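Local coordinates for Lin2634 protein (PDB 3MZO) that is an HD-domain phosphohydrolase of the YfbR-like 5'-deoxynucleotidase family that binds calcium ions and probably acts on phosphate esters such as nucleotides, at the interface of chains A and B. Coordinates in Å, arbitrary orientation; residue numbers count along the deposited sequence, not the author numbering. Chains: chain A/B, Lin2634 protein.

The interface of chains A and B. Residues chain A 22-24; chain B 13, 16.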
loop_
_atom_site.group_PDB
_atom_site.type_symbol
_atom_site.label_atom_id
_atom_site.label_comp_id
_atom_site.label_asym_id
_atom_site.label_seq_id
_atom_site.Cartn_x
_atom_site.Cartn_y
_atom_site.Cartn_z
ATOM N N GLY A 22 -1.581 2.456 14.165
ATOM C CA GLY A 22 -1.136 1.543 15.234
ATOM C C GLY A 22 -1.837 0.215 15.077
ATOM O O GLY A 22 -1.249 -0.768 14.592
ATOM N N LYS A 23 -3.111 0.201 15.423
ATOM C CA LYS A 23 -3.877 -1.025 15.366
ATOM C C LYS A 23 -4.198 -1.374 13.923
ATOM O O LYS A 23 -4.463 -0.531 13.091
ATOM C CB LYS A 23 -5.178 -0.918 16.175
ATOM C CG LYS A 23 -5.030 -0.770 17.706
ATOM C CD LYS A 23 -4.563 -2.039 18.368
ATOM C CE LYS A 23 -4.908 -2.039 19.859
ATOM N NZ LYS A 23 -4.672 -0.712 20.505
ATOM N N PHE A 24 -4.175 -2.652 13.639
ATOM C CA PHE A 24 -4.526 -3.143 12.332
ATOM C C PHE A 24 -5.925 -2.708 11.938
ATOM O O PHE A 24 -6.861 -2.840 12.720
ATOM C CB PHE A 24 -4.468 -4.684 12.298
ATOM C CG PHE A 24 -4.989 -5.244 11.024
ATOM C CD1 PHE A 24 -4.198 -5.237 9.892
ATOM C CD2 PHE A 24 -6.292 -5.706 10.936
ATOM C CE1 PHE A 24 -4.680 -5.700 8.698
ATOM C CE2 PHE A 24 -6.788 -6.188 9.746
ATOM C CZ PHE A 24 -5.979 -6.205 8.624
ATOM N N ASP B 13 2.070 -3.044 16.668
ATOM C CA ASP B 13 1.476 -1.767 16.330
ATOM C C ASP B 13 2.512 -0.702 15.964
ATOM O O ASP B 13 2.209 0.189 15.162
ATOM C CB ASP B 13 0.571 -1.262 17.460
ATOM C CG ASP B 13 -0.575 -2.258 17.785
ATOM O OD1 ASP B 13 -0.858 -3.183 16.972
ATOM O OD2 ASP B 13 -1.175 -2.107 18.837
ATOM N N ASN B 16 3.134 0.023 12.325
ATOM C CA ASN B 16 2.105 0.762 11.600
ATOM C C ASN B 16 2.110 2.259 11.893
ATOM O O ASN B 16 1.195 2.961 11.466
ATOM C CB ASN B 16 0.725 0.164 11.932
ATOM C CG ASN B 16 0.568 -1.265 11.415
ATOM O OD1 ASN B 16 1.168 -1.641 10.396
ATOM N ND2 ASN B 16 -0.232 -2.069 12.117
HETATM O O HOH W 1 -3.591 -4.467 15.810
#
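B:Asp13 and B:Asn16 take the backbone carbonyl of A:Gly22 between their side chains, in part of a two-fold symmetric interface between two copies of the protein. On one partner the patch is a loop, residues 22-24; on the other it is the last residue of helix 4-13 and the loop that follows. A direct hydrogen bond runs from the side-chain amide of B:Asn16, ND2, to A:Gly22 O, 3.0 Å long and nearly straight, 167° at the hydrogen. The acceptor lies almost in the amide plane of B:Asn16, whereas the donor stands 33° off the plane of the glycine carbonyl. With CG anti to the carbonyl carbon, beside the backbone N (chi1 -66°), the amide of B:Asn16 reaches A:Gly22 O, and its CB lies against the same oxygen. B:Asp13, which buries the most surface here, packs against the same carbonyl: its CA and CB each lie 3.4 Å from A:Gly22 O. Its carboxylate points on towards A:Lys23, whose aliphatic chain passes obliquely over it, CD 3.4 Å from B:Asp13 OD2. Bends at chi2 and chi4 leave the terminal amine nitrogen beyond the carboxylate, A:Lys23 NZ 4.1 Å from B:Asp13 OD2, too far for a salt bridge; the opposite charges may still attract weakly. A:Phe24 hides little surface and takes part through its backbone, its ring being turned away from B:Asp13. The structure alone does not show whether this pairing is the biological one. Water 1 bridges the two chains: it lies 2.9 Å from A:Phe24 N, nearly in line with the N-H, and 3.2 Å from the other carboxylate oxygen, B:Asp13 OD1.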